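Local atomic coordinates of phosphoribosylglycinamide synthetase (Anaerococcus prevotii, PDB entry 4DIM), a protein that probably binds ATP and a divalent metal ion and acts as a ligase of the ATP-grasp family. Residues H127-N132 / Y184-E189; V149-L154 / N174-L179; I329-K334 / D362-F367; K339-S344 / I398-K403. One frame throughout, in Å; residues are numbered along the deposited sequence.

Contact 1. Residues H127-N132 / Y184-E189; sequences HFVVRN and YCIVEE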
loop_
_atom_site.group_PDB
_atom_site.type_symbol
_atom_site.label_atom_id
_atom_site.label_comp_id
_atom_site.label_asym_id
_atom_site.label_seq_id
_atom_site.Cartn_x
_atom_site.Cartn_y
_atom_site.Cartn_z
ATOM N N HIS A 127 13.351 -1.934 18.437
ATOM C CA HIS A 127 12.583 -1.569 19.631
ATOM C C HIS A 127 12.715 -2.550 20.759
ATOM O O HIS A 127 12.909 -3.759 20.573
ATOM C CB HIS A 127 11.084 -1.394 19.318
ATOM C CG HIS A 127 10.316 -2.667 19.101
ATOM N ND1 HIS A 127 9.711 -3.345 20.138
ATOM C CD2 HIS A 127 10.049 -3.317 17.953
ATOM C CE1 HIS A 127 9.097 -4.381 19.589
ATOM N NE2 HIS A 127 9.261 -4.396 18.272
ATOM N N PHE A 128 12.492 -2.011 21.948
ATOM C CA PHE A 128 12.520 -2.792 23.170
ATOM C C PHE A 128 11.255 -2.548 23.996
ATOM O O PHE A 128 10.826 -1.402 24.175
ATOM C CB PHE A 128 13.797 -2.459 23.960
ATOM C CG PHE A 128 14.991 -3.187 23.396
ATOM C CD1 PHE A 128 15.147 -4.554 23.594
ATOM C CD2 PHE A 128 15.876 -2.542 22.552
ATOM C CE1 PHE A 128 16.225 -5.242 23.040
ATOM C CE2 PHE A 128 16.959 -3.231 21.987
ATOM C CZ PHE A 128 17.136 -4.575 22.249
ATOM N N VAL A 129 10.677 -3.658 24.493
ATOM C CA VAL A 129 9.452 -3.671 25.324
ATOM C C VAL A 129 9.874 -3.602 26.826
ATOM O O VAL A 129 9.882 -4.604 27.532
ATOM C CB VAL A 129 8.495 -4.874 25.013
ATOM C CG1 VAL A 129 7.546 -4.551 23.859
ATOM C CG2 VAL A 129 9.258 -6.171 24.712
ATOM N N VAL A 130 10.276 -2.399 27.262
ATOM C CA VAL A 130 10.735 -2.065 28.619
ATOM C C VAL A 130 9.578 -2.171 29.677
ATOM O O VAL A 130 8.425 -1.892 29.363
ATOM C CB VAL A 130 11.378 -0.631 28.617
ATOM C CG1 VAL A 130 10.466 0.426 28.000
ATOM C CG2 VAL A 130 11.805 -0.183 30.002
ATOM N N ARG A 131 9.902 -2.572 30.925
ATOM C CA ARG A 131 8.936 -2.654 32.058
ATOM C C ARG A 131 9.395 -1.816 33.304
ATOM O O ARG A 131 8.589 -1.661 34.215
ATOM C CB ARG A 131 8.649 -4.128 32.468
ATOM C CG ARG A 131 7.503 -4.727 31.648
ATOM C CD ARG A 131 7.396 -6.243 31.656
ATOM N NE ARG A 131 6.358 -6.704 30.725
ATOM C CZ ARG A 131 5.978 -7.971 30.554
ATOM N NH1 ARG A 131 6.544 -8.946 31.261
ATOM N NH2 ARG A 131 5.025 -8.272 29.678
ATOM N N ASN A 132 10.629 -1.235 33.310
ATOM C CA ASN A 132 11.170 -0.424 34.426
ATOM C C ASN A 132 12.350 0.488 33.991
ATOM O O ASN A 132 12.979 0.219 32.967
ATOM C CB ASN A 132 11.655 -1.343 35.583
ATOM C CG ASN A 132 12.472 -2.526 35.106
ATOM O OD1 ASN A 132 13.601 -2.359 34.651
ATOM N ND2 ASN A 132 11.908 -3.739 35.135
ATOM N N TYR A 184 3.799 -1.969 30.678
ATOM C CA TYR A 184 4.967 -1.768 29.854
ATOM C C TYR A 184 4.784 -0.635 28.886
ATOM O O TYR A 184 3.692 -0.125 28.646
ATOM C CB TYR A 184 5.332 -3.065 29.126
ATOM C CG TYR A 184 4.343 -3.483 28.077
ATOM C CD1 TYR A 184 4.563 -3.203 26.731
ATOM C CD2 TYR A 184 3.183 -4.165 28.420
ATOM C CE1 TYR A 184 3.625 -3.539 25.756
ATOM C CE2 TYR A 184 2.232 -4.506 27.457
ATOM C CZ TYR A 184 2.463 -4.202 26.120
ATOM O OH TYR A 184 1.538 -4.558 25.160
ATOM N N CYS A 185 5.919 -0.272 28.339
ATOM C CA CYS A 185 6.232 0.807 27.442
ATOM C C CYS A 185 7.021 0.268 26.243
ATOM O O CYS A 185 7.590 -0.830 26.293
ATOM C CB CYS A 185 7.075 1.824 28.210
ATOM S SG CYS A 185 6.397 3.487 28.216
ATOM N N ILE A 186 7.126 1.081 25.195
ATOM C CA ILE A 186 7.965 0.745 24.073
ATOM C C ILE A 186 8.902 1.913 23.912
ATOM O O ILE A 186 8.483 3.073 23.883
ATOM C CB ILE A 186 7.203 0.341 22.775
ATOM C CG1 ILE A 186 6.694 -1.116 22.943
ATOM C CG2 ILE A 186 8.105 0.409 21.528
ATOM C CD1 ILE A 186 5.704 -1.578 21.943
ATOM N N VAL A 187 10.186 1.596 23.940
ATOM C CA VAL A 187 11.240 2.557 23.627
ATOM C C VAL A 187 11.710 2.119 22.237
ATOM O O VAL A 187 12.056 0.947 22.026
ATOM C CB VAL A 187 12.372 2.711 24.687
ATOM C CG1 VAL A 187 13.170 1.416 24.886
ATOM C CG2 VAL A 187 13.293 3.857 24.302
ATOM N N GLU A 188 11.570 3.001 21.265
ATOM C CA GLU A 188 11.918 2.663 19.878
ATOM C C GLU A 188 12.797 3.720 19.271
ATOM O O GLU A 188 12.601 4.906 19.523
ATOM C CB GLU A 188 10.630 2.503 19.046
ATOM C CG GLU A 188 10.861 2.031 17.633
ATOM C CD GLU A 188 9.604 1.772 16.846
ATOM O OE1 GLU A 188 8.960 2.760 16.424
ATOM O OE2 GLU A 188 9.300 0.585 16.594
ATOM N N GLU A 189 13.727 3.293 18.412
ATOM C CA GLU A 189 14.591 4.218 17.669
ATOM C C GLU A 189 13.745 5.148 16.829
ATOM O O GLU A 189 12.811 4.705 16.137
ATOM C CB GLU A 189 15.536 3.461 16.730
ATOM C CG GLU A 189 16.589 2.602 17.402
ATOM C CD GLU A 189 17.497 1.924 16.396
ATOM O OE1 GLU A 189 18.737 2.023 16.539
ATOM O OE2 GLU A 189 16.964 1.268 15.472
#

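Contact 2. Residues V149-L154 / N174-L179; sequences VKATDL and NETMNL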
loop_
_atom_site.group_PDB
_atom_site.type_symbol
_atom_site.label_atom_id
_atom_site.label_comp_id
_atom_site.label_asym_id
_atom_site.label_seq_id
_atom_site.Cartn_x
_atom_site.Cartn_y
_atom_site.Cartn_z
ATOM N N VAL A 149 9.174 7.262 22.936
ATOM C CA VAL A 149 8.595 6.511 24.054
ATOM C C VAL A 149 7.129 6.505 23.828
ATOM O O VAL A 149 6.517 7.566 23.641
ATOM C CB VAL A 149 8.915 7.018 25.448
ATOM C CG1 VAL A 149 8.529 5.957 26.452
ATOM C CG2 VAL A 149 10.395 7.365 25.583
ATOM N N LYS A 150 6.548 5.320 23.796
ATOM C CA LYS A 150 5.150 5.220 23.446
ATOM C C LYS A 150 4.495 4.070 24.082
ATOM O O LYS A 150 5.136 3.132 24.543
ATOM C CB LYS A 150 4.983 5.124 21.913
ATOM C CG LYS A 150 5.799 4.033 21.237
ATOM C CD LYS A 150 5.550 4.079 19.763
ATOM C CE LYS A 150 6.235 2.961 19.021
ATOM N NZ LYS A 150 5.492 2.602 17.782
ATOM N N ALA A 151 3.173 4.186 24.125
ATOM C CA ALA A 151 2.255 3.241 24.708
ATOM C C ALA A 151 1.658 2.452 23.594
ATOM O O ALA A 151 1.597 2.902 22.449
ATOM C CB ALA A 151 1.187 3.983 25.492
ATOM N N THR A 152 1.224 1.274 23.916
ATOM C CA THR A 152 0.705 0.351 22.937
ATOM C C THR A 152 -0.830 0.425 22.848
ATOM O O THR A 152 -1.382 0.189 21.770
ATOM C CB THR A 152 1.228 -1.020 23.346
ATOM O OG1 THR A 152 0.533 -1.457 24.513
ATOM C CG2 THR A 152 2.744 -0.984 23.667
ATOM N N ASP A 153 -1.511 0.771 23.968
ATOM C CA ASP A 153 -2.976 0.774 24.065
ATOM C C ASP A 153 -3.637 1.966 23.369
ATOM O O ASP A 153 -4.606 1.759 22.613
ATOM C CB ASP A 153 -3.450 0.697 25.533
ATOM C CG ASP A 153 -2.924 1.721 26.519
ATOM O OD1 ASP A 153 -1.765 2.158 26.360
ATOM O OD2 ASP A 153 -3.605 1.967 27.532
ATOM N N LEU A 154 -3.128 3.189 23.622
ATOM C CA LEU A 154 -3.650 4.428 23.036
ATOM C C LEU A 154 -2.806 4.843 21.832
ATOM O O LEU A 154 -1.629 4.493 21.759
ATOM C CB LEU A 154 -3.679 5.550 24.089
ATOM C CG LEU A 154 -2.310 6.097 24.580
ATOM C CD1 LEU A 154 -2.042 7.498 24.025
ATOM C CD2 LEU A 154 -2.230 6.094 26.109
ATOM N N ASN A 174 8.083 7.999 32.295
ATOM C CA ASN A 174 7.238 8.272 33.456
ATOM C C ASN A 174 5.860 8.813 33.027
ATOM O O ASN A 174 4.846 8.363 33.557
ATOM C CB ASN A 174 7.934 9.240 34.433
ATOM C CG ASN A 174 9.171 8.657 35.112
ATOM O OD1 ASN A 174 9.381 7.434 35.164
ATOM N ND2 ASN A 174 10.042 9.521 35.631
ATOM N N GLU A 175 5.808 9.727 32.059
ATOM C CA GLU A 175 4.517 10.256 31.581
ATOM C C GLU A 175 3.678 9.212 30.834
ATOM O O GLU A 175 2.440 9.273 30.869
ATOM C CB GLU A 175 4.720 11.468 30.654
ATOM C CG GLU A 175 4.961 12.758 31.417
ATOM C CD GLU A 175 4.943 13.984 30.529
ATOM O OE1 GLU A 175 6.036 14.518 30.225
ATOM O OE2 GLU A 175 3.841 14.364 30.072
ATOM N N THR A 176 4.345 8.271 30.156
ATOM C CA THR A 176 3.675 7.242 29.354
ATOM C C THR A 176 3.106 6.151 30.243
ATOM O O THR A 176 1.970 5.748 30.040
ATOM C CB THR A 176 4.650 6.603 28.326
ATOM O OG1 THR A 176 5.336 7.607 27.583
ATOM C CG2 THR A 176 3.938 5.666 27.350
HETATM N N MSE A 177 3.916 5.649 31.197
HETATM C CA MSE A 177 3.522 4.559 32.102
HETATM C C MSE A 177 2.383 4.948 33.066
HETATM O O MSE A 177 1.671 4.060 33.550
HETATM C CB MSE A 177 4.715 4.068 32.905
HETATM C CG MSE A 177 5.710 3.351 32.066
HETATM SE SE MSE A 177 5.273 1.512 31.876
HETATM C CE MSE A 177 5.834 0.984 33.652
ATOM N N ASN A 178 2.200 6.249 33.330
ATOM C CA ASN A 178 1.100 6.705 34.174
ATOM C C ASN A 178 -0.177 6.808 33.351
ATOM O O ASN A 178 -1.259 6.591 33.902
ATOM C CB ASN A 178 1.416 8.050 34.875
ATOM C CG ASN A 178 2.007 7.863 36.255
ATOM O OD1 ASN A 178 1.275 7.817 37.253
ATOM N ND2 ASN A 178 3.337 7.710 36.337
ATOM N N LEU A 179 -0.066 7.137 32.058
ATOM C CA LEU A 179 -1.236 7.244 31.191
ATOM C C LEU A 179 -1.713 5.869 30.647
ATOM O O LEU A 179 -2.917 5.680 30.445
ATOM C CB LEU A 179 -0.918 8.179 30.011
ATOM C CG LEU A 179 -2.090 8.460 29.040
ATOM C CD1 LEU A 179 -3.336 9.011 29.786
ATOM C CD2 LEU A 179 -1.662 9.411 27.935
#

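Contact 3. Residues I329-K334 / D362-F367; sequences IIETEK and DEIKKF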
loop_
_atom_site.group_PDB
_atom_site.type_symbol
_atom_site.label_atom_id
_atom_site.label_comp_id
_atom_site.label_asym_id
_atom_site.label_seq_id
_atom_site.Cartn_x
_atom_site.Cartn_y
_atom_site.Cartn_z
ATOM N N ILE A 329 -6.617 14.506 -7.221
ATOM C CA ILE A 329 -7.198 15.844 -7.372
ATOM C C ILE A 329 -7.878 16.161 -6.044
ATOM O O ILE A 329 -8.712 15.385 -5.598
ATOM C CB ILE A 329 -8.197 15.976 -8.555
ATOM C CG1 ILE A 329 -7.537 15.586 -9.901
ATOM C CG2 ILE A 329 -8.731 17.424 -8.620
ATOM C CD1 ILE A 329 -8.527 15.482 -11.022
ATOM N N ILE A 330 -7.524 17.274 -5.409
ATOM C CA ILE A 330 -8.101 17.641 -4.111
ATOM C C ILE A 330 -8.526 19.100 -4.097
ATOM O O ILE A 330 -8.089 19.884 -4.949
ATOM C CB ILE A 330 -7.082 17.345 -2.970
ATOM C CG1 ILE A 330 -5.772 18.148 -3.138
ATOM C CG2 ILE A 330 -6.776 15.837 -2.883
ATOM C CD1 ILE A 330 -5.052 18.338 -1.920
ATOM N N GLU A 331 -9.395 19.458 -3.131
ATOM C CA GLU A 331 -9.842 20.846 -2.915
ATOM C C GLU A 331 -9.386 21.255 -1.522
ATOM O O GLU A 331 -9.627 20.524 -0.566
ATOM C CB GLU A 331 -11.361 20.998 -3.092
ATOM C CG GLU A 331 -11.867 22.414 -2.858
ATOM C CD GLU A 331 -11.306 23.488 -3.769
ATOM O OE1 GLU A 331 -11.506 23.387 -5.002
ATOM O OE2 GLU A 331 -10.710 24.458 -3.247
ATOM N N THR A 332 -8.710 22.404 -1.413
ATOM C CA THR A 332 -8.118 22.862 -0.150
ATOM C C THR A 332 -8.702 24.145 0.443
ATOM O O THR A 332 -8.527 24.354 1.640
ATOM C CB THR A 332 -6.630 23.075 -0.386
ATOM O OG1 THR A 332 -6.490 23.763 -1.635
ATOM C CG2 THR A 332 -5.858 21.746 -0.416
ATOM N N GLU A 333 -9.339 25.015 -0.358
ATOM C CA GLU A 333 -9.908 26.265 0.157
ATOM C C GLU A 333 -11.348 26.474 -0.355
ATOM O O GLU A 333 -11.764 27.611 -0.584
ATOM C CB GLU A 333 -8.991 27.441 -0.227
ATOM C CG GLU A 333 -7.762 27.593 0.666
ATOM C CD GLU A 333 -8.019 28.282 1.994
ATOM O OE1 GLU A 333 -7.882 27.615 3.046
ATOM O OE2 GLU A 333 -8.357 29.490 1.984
ATOM N N LYS A 334 -12.137 25.392 -0.473
ATOM C CA LYS A 334 -13.532 25.513 -0.915
ATOM C C LYS A 334 -14.361 24.262 -0.573
ATOM O O LYS A 334 -13.873 23.129 -0.641
ATOM C CB LYS A 334 -13.634 25.804 -2.433
ATOM C CG LYS A 334 -14.822 26.693 -2.763
ATOM C CD LYS A 334 -14.824 27.204 -4.196
ATOM C CE LYS A 334 -15.923 28.238 -4.382
ATOM N NZ LYS A 334 -15.892 28.868 -5.728
ATOM N N ASP A 362 -23.034 15.852 -5.387
ATOM C CA ASP A 362 -22.116 15.289 -4.390
ATOM C C ASP A 362 -21.438 16.433 -3.674
ATOM O O ASP A 362 -21.273 17.519 -4.241
ATOM C CB ASP A 362 -21.070 14.332 -4.977
ATOM C CG ASP A 362 -21.595 12.944 -5.285
ATOM O OD1 ASP A 362 -20.775 12.000 -5.339
ATOM O OD2 ASP A 362 -22.834 12.794 -5.446
ATOM N N GLU A 363 -21.047 16.184 -2.423
ATOM C CA GLU A 363 -20.408 17.191 -1.599
ATOM C C GLU A 363 -18.921 17.207 -1.831
ATOM O O GLU A 363 -18.277 16.159 -1.856
ATOM C CB GLU A 363 -20.689 16.956 -0.112
ATOM C CG GLU A 363 -20.324 18.152 0.752
ATOM C CD GLU A 363 -20.611 17.954 2.224
ATOM O OE1 GLU A 363 -20.169 16.923 2.783
ATOM O OE2 GLU A 363 -21.266 18.836 2.824
ATOM N N ILE A 364 -18.387 18.423 -1.972
ATOM C CA ILE A 364 -16.973 18.725 -2.111
ATOM C C ILE A 364 -16.548 19.206 -0.733
ATOM O O ILE A 364 -17.000 20.273 -0.302
ATOM C CB ILE A 364 -16.732 19.789 -3.228
ATOM C CG1 ILE A 364 -17.414 19.384 -4.565
ATOM C CG2 ILE A 364 -15.222 20.055 -3.412
ATOM C CD1 ILE A 364 -17.089 17.906 -5.045
ATOM N N LYS A 365 -15.760 18.389 -0.011
ATOM C CA LYS A 365 -15.309 18.720 1.336
ATOM C C LYS A 365 -13.854 19.163 1.317
ATOM O O LYS A 365 -13.009 18.394 0.867
ATOM C CB LYS A 365 -15.461 17.505 2.276
ATOM C CG LYS A 365 -16.845 17.333 2.884
ATOM C CD LYS A 365 -16.978 16.007 3.650
ATOM C CE LYS A 365 -16.199 15.929 4.957
ATOM N NZ LYS A 365 -15.416 14.659 5.083
ATOM N N LYS A 366 -13.558 20.377 1.857
ATOM C CA LYS A 366 -12.192 20.896 2.020
ATOM C C LYS A 366 -11.330 19.749 2.560
ATOM O O LYS A 366 -11.583 19.244 3.655
ATOM C CB LYS A 366 -12.187 22.111 2.968
ATOM C CG LYS A 366 -10.832 22.801 3.117
ATOM C CD LYS A 366 -10.435 22.958 4.593
ATOM C CE LYS A 366 -9.143 23.718 4.799
ATOM N NZ LYS A 366 -9.305 25.198 4.654
ATOM N N PHE A 367 -10.397 19.283 1.730
ATOM C CA PHE A 367 -9.565 18.105 1.950
ATOM C C PHE A 367 -8.969 17.974 3.343
ATOM O O PHE A 367 -8.243 18.849 3.816
ATOM C CB PHE A 367 -8.427 18.042 0.934
ATOM C CG PHE A 367 -7.749 16.702 0.872
ATOM C CD1 PHE A 367 -6.477 16.528 1.387
ATOM C CD2 PHE A 367 -8.368 15.622 0.262
ATOM C CE1 PHE A 367 -5.842 15.291 1.306
ATOM C CE2 PHE A 367 -7.726 14.390 0.173
ATOM C CZ PHE A 367 -6.474 14.228 0.710
#

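Contact 4. Residues K339-S344 / I398-K403; sequences KEILNS and INIILK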
loop_
_atom_site.group_PDB
_atom_site.type_symbol
_atom_site.label_atom_id
_atom_site.label_comp_id
_atom_site.label_asym_id
_atom_site.label_seq_id
_atom_site.Cartn_x
_atom_site.Cartn_y
_atom_site.Cartn_z
ATOM N N LYS A 339 -21.888 20.807 -9.114
ATOM C CA LYS A 339 -22.751 20.977 -10.286
ATOM C C LYS A 339 -22.140 20.134 -11.403
ATOM O O LYS A 339 -22.770 19.199 -11.896
ATOM C CB LYS A 339 -22.857 22.468 -10.680
ATOM C CG LYS A 339 -23.643 22.753 -11.968
ATOM C CD LYS A 339 -23.706 24.261 -12.266
ATOM C CE LYS A 339 -23.213 24.640 -13.650
ATOM N NZ LYS A 339 -23.125 26.124 -13.830
ATOM N N GLU A 340 -20.881 20.440 -11.761
ATOM C CA GLU A 340 -20.142 19.704 -12.796
ATOM C C GLU A 340 -18.635 19.991 -12.755
ATOM O O GLU A 340 -18.224 21.073 -12.333
ATOM C CB GLU A 340 -20.672 20.041 -14.213
ATOM C CG GLU A 340 -20.550 21.509 -14.614
ATOM C CD GLU A 340 -21.049 21.822 -16.012
ATOM O OE1 GLU A 340 -20.892 20.959 -16.909
ATOM O OE2 GLU A 340 -21.525 22.961 -16.226
ATOM N N ILE A 341 -17.833 19.040 -13.277
ATOM C CA ILE A 341 -16.382 19.163 -13.395
ATOM C C ILE A 341 -16.053 19.354 -14.868
ATOM O O ILE A 341 -16.308 18.450 -15.666
ATOM C CB ILE A 341 -15.635 17.964 -12.800
ATOM C CG1 ILE A 341 -16.054 17.763 -11.335
ATOM C CG2 ILE A 341 -14.135 18.199 -12.913
ATOM C CD1 ILE A 341 -15.737 16.423 -10.710
ATOM N N LEU A 342 -15.468 20.514 -15.225
ATOM C CA LEU A 342 -15.108 20.832 -16.601
ATOM C C LEU A 342 -13.663 20.412 -16.923
ATOM O O LEU A 342 -12.729 20.973 -16.360
ATOM C CB LEU A 342 -15.268 22.334 -16.844
ATOM C CG LEU A 342 -16.561 22.978 -16.323
ATOM C CD1 LEU A 342 -16.557 24.473 -16.589
ATOM C CD2 LEU A 342 -17.784 22.330 -16.943
ATOM N N ASN A 343 -13.485 19.439 -17.830
ATOM C CA ASN A 343 -12.176 18.983 -18.286
ATOM C C ASN A 343 -11.977 19.432 -19.725
ATOM O O ASN A 343 -12.458 18.770 -20.648
ATOM C CB ASN A 343 -12.038 17.452 -18.167
ATOM C CG ASN A 343 -10.704 16.924 -18.631
ATOM O OD1 ASN A 343 -9.767 17.670 -18.894
ATOM N ND2 ASN A 343 -10.586 15.625 -18.765
ATOM N N SER A 344 -11.220 20.527 -19.920
ATOM C CA SER A 344 -10.971 21.075 -21.251
ATOM C C SER A 344 -9.686 20.502 -21.890
ATOM O O SER A 344 -9.231 21.034 -22.902
ATOM C CB SER A 344 -10.916 22.605 -21.191
ATOM O OG SER A 344 -9.851 23.142 -20.426
ATOM N N ILE A 398 -8.858 21.818 -15.439
ATOM C CA ILE A 398 -9.890 21.085 -14.677
ATOM C C ILE A 398 -10.633 22.128 -13.845
ATOM O O ILE A 398 -10.017 22.697 -12.953
ATOM C CB ILE A 398 -9.334 19.932 -13.744
ATOM C CG1 ILE A 398 -8.616 18.771 -14.505
ATOM C CG2 ILE A 398 -10.464 19.379 -12.798
ATOM C CD1 ILE A 398 -9.212 18.338 -15.632
ATOM N N ASN A 399 -11.936 22.364 -14.095
ATOM C CA ASN A 399 -12.725 23.348 -13.331
ATOM C C ASN A 399 -13.852 22.663 -12.555
ATOM O O ASN A 399 -14.716 22.017 -13.150
ATOM C CB ASN A 399 -13.300 24.423 -14.262
ATOM C CG ASN A 399 -13.741 25.705 -13.579
ATOM O OD1 ASN A 399 -13.699 25.850 -12.343
ATOM N ND2 ASN A 399 -14.202 26.673 -14.378
ATOM N N ILE A 400 -13.845 22.813 -11.231
ATOM C CA ILE A 400 -14.890 22.262 -10.378
ATOM C C ILE A 400 -15.891 23.380 -10.072
ATOM O O ILE A 400 -15.529 24.370 -9.436
ATOM C CB ILE A 400 -14.293 21.651 -9.103
ATOM C CG1 ILE A 400 -13.206 20.581 -9.447
ATOM C CG2 ILE A 400 -15.406 21.024 -8.285
ATOM C CD1 ILE A 400 -12.252 20.293 -8.334
ATOM N N ILE A 401 -17.146 23.208 -10.530
ATOM C CA ILE A 401 -18.229 24.171 -10.381
ATOM C C ILE A 401 -19.182 23.758 -9.222
ATOM O O ILE A 401 -19.785 22.683 -9.271
ATOM C CB ILE A 401 -18.998 24.273 -11.722
ATOM C CG1 ILE A 401 -18.047 24.420 -12.935
ATOM C CG2 ILE A 401 -20.026 25.402 -11.679
ATOM C CD1 ILE A 401 -17.072 25.546 -12.873
ATOM N N LEU A 402 -19.374 24.660 -8.231
ATOM C CA LEU A 402 -20.228 24.433 -7.059
ATOM C C LEU A 402 -21.555 25.182 -7.217
ATOM O O LEU A 402 -21.537 26.410 -7.202
ATOM C CB LEU A 402 -19.503 24.916 -5.774
ATOM C CG LEU A 402 -18.611 23.921 -5.012
ATOM C CD1 LEU A 402 -17.676 23.165 -5.924
ATOM C CD2 LEU A 402 -17.772 24.644 -3.977
ATOM N N LYS A 403 -22.699 24.470 -7.367
ATOM C CA LYS A 403 -24.008 25.124 -7.492
ATOM C C LYS A 403 -25.184 24.132 -7.322
ATOM O O LYS A 403 -25.049 22.922 -7.519
ATOM C CB LYS A 403 -24.133 25.865 -8.850
ATOM C CG LYS A 403 -25.005 27.119 -8.776
ATOM C CD LYS A 403 -24.821 28.002 -9.989
ATOM C CE LYS A 403 -25.826 29.123 -10.012
ATOM N NZ LYS A 403 -25.576 30.062 -11.132
#

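Contact 1. Residues H127-N132 / Y184-E189
V130 turns CG1 into the position between its backbone N and carbonyl carbon (chi1 52°), and V187 does the same with its own CG1 (chi1 63°); V130 CG1 and V187 CG1 thus face each other 4.2 Å apart. V130 CG1 also rests on C185 CB at 3.7 Å. In the neighbouring pair H127 and E188, the imidazole and carboxylate planes are steeply inclined to each other, and E188 OE2 comes to 3.8 Å from H127 CB, while the ring nitrogens and the carboxylate are not in contact. E188 OE1 instead has a long, weak ion pair with K150 NZ.

These side chains hang on a short antiparallel ladder. F128 and V187 form a hydrogen-bonded pair, F128 N giving to V187 O at 3.0 Å in an almost straight bond and V187 N returning one to F128 O at 3.1 Å. Further along, C185 N binds V130 O at 3.2 Å. V129 and I186 lie side by side, with V129 CG1 3.7 Å from I186 CG1, and beyond them R131 CG sits against Y184 CB at 3.7 Å. The Y184 ring leads away from 127-132, and its OH is hydrogen-bonded to Y111 OH.

The pairing adds 127-128 as an outer strand of the small four-stranded antiparallel sheet in the ATP-grasp region, next to 186-189, which in turn pairs with 147-150. Helix 133-141 packs against F128, V130 and V187, helix 110-120 against H127, V129, I186 and E188, and helix 166-179 against V130 and C185.

Contact 2. Residues V149-L154 / N174-L179
T176 and L179 of helix 166-179 meet V149, A151 and L154 in a helix-on-strand packing contact, made where strand 147-150 of the small antiparallel sheet runs out into a loop. No hydrogen bond joins the two segments; side-chain packing carries the contact.

T176 makes most of the contact. Its CG2, anti to the backbone N, is laid over the K150-A151 peptide, 3.6 Å from A151 N, with A151 CB at 3.7 Å. On its other branch OG1 faces V149 CG1 at 3.8 Å, while the hydroxyl is hydrogen-bonded to G172 O one turn back in the same helix. Farther along the helix segment L179 and L154 cross at about a right angle, L154 CD2 touching L179 CG at 3.8 Å. In the loop, D153 is bound through its carboxylate to K181 and T180.

With its OG1 engaged by its own helix, T176 offers the sheet mainly a methyl group, and the helix is held here by shape and apolar contact. The polar link comes from the flank, where the salt bridge of D153 ties the loop to K181, just beyond 174-179.

Contact 3. Residues I329-K334 / D362-F367
I330 opens the contact by laying CG2 over one face of the F367 ring, a CH-pi contact with the methyl 3.7 Å from the ring centroid and displaced toward the rim, nearest CD2 and CE2. E331 follows with a nearly straight backbone hydrogen bond: its O accepts F367 N at 2.7 Å, nearly in line with the carbonyl (C=O...N 170°). Its CB meanwhile rests on I364 CG2 at 4.0 Å, the two side chains crossing at about a right angle. The chain of E331 then bends at chi2 (60°), and OE2 accepts the backbone N of E333 with its anti lone pair, linking E331 and E333 within the loop.

T332 supplies its O to K366 NZ in a weak bond of 3.2 Å, and the same ammonium group reaches E333 OE1, also at 3.2 Å, in a salt bridge whose hydrogen bond is weak.

F367 is buried, its ring also meeting Y218 and strand 223-230, whereas K366 and E333 lie at the surface. An alanine in place of F367 would probably leave I330 CG2 without the ring face it covers and open a gap beside Y218. The contact thus joins the loop between strands 323-329 and 336-343 to strand 363-364 and the residues after it through an apolar anchor inside and one backbone bond, with an exposed charge pair outside.

Contact 4. Residues K339-S344 / I398-K403
L342 and N399 exchange two backbone bonds in an antiparallel beta ladder, L342 N to N399 O at 2.7 Å and N399 N to L342 O at 2.8 Å. Strands 339-343 and 398-402 run at 169° to each other. Toward K403 the ladder carries a classic beta bulge: K339 and E340 both face I401, whose O accepts K339 N at 2.8 Å while its N gives to E340 O at 3.0 Å.

I401 packs against K339, E340 and L342 on the face it shares with E340, L342 and N399. Its CG2, anti to the backbone N, touches K339 CE, and its CD1 meets L342 CD1 at 3.9 Å. An alanine at I401 would probably open a gap between L342 CD1 and the K339 chain, which would lose the CD1 and CG2 methyls. Beside it, K339 and K403 run side by side, their CD and CB in contact, with the two ammonium groups near enough that they would be expected to repel mildly.

The other face carries I341, N343, I398 and I400, and is covered by F356, I354 and I374. Here I341 CG2 meets I398 CG2 at 3.9 Å. The strand 398-402 is an outer one of a three-stranded antiparallel sheet, with 336-343 in the middle. N343 OD1 is hydrogen-bonded to N345 N, and I398 CD1 lies 3.4 Å from that same oxygen.

In the fold
The four contacts form two pairs far apart in the chain. Contacts 1 and 2, with centres about 10 Å apart, share the small antiparallel beta sheet of the ATP-grasp region: strand 186-189 is the neighbour of 147-150, and helix 166-179 packs on V149 and on C185. In sequence, contact 2 falls between the two segments of contact 1. Contacts 3 and 4, about 12 Å apart between centres, share the three-stranded sheet 363-364, 336-343, 398-402 near the C-terminus, and their segments alternate along the chain; K334 and I364 both touch L402. Contacts 1 and 4, about 52 Å between centres, lie on opposite sides of the chain's centre; the two pairs belong to different sheets with no direct touch between them.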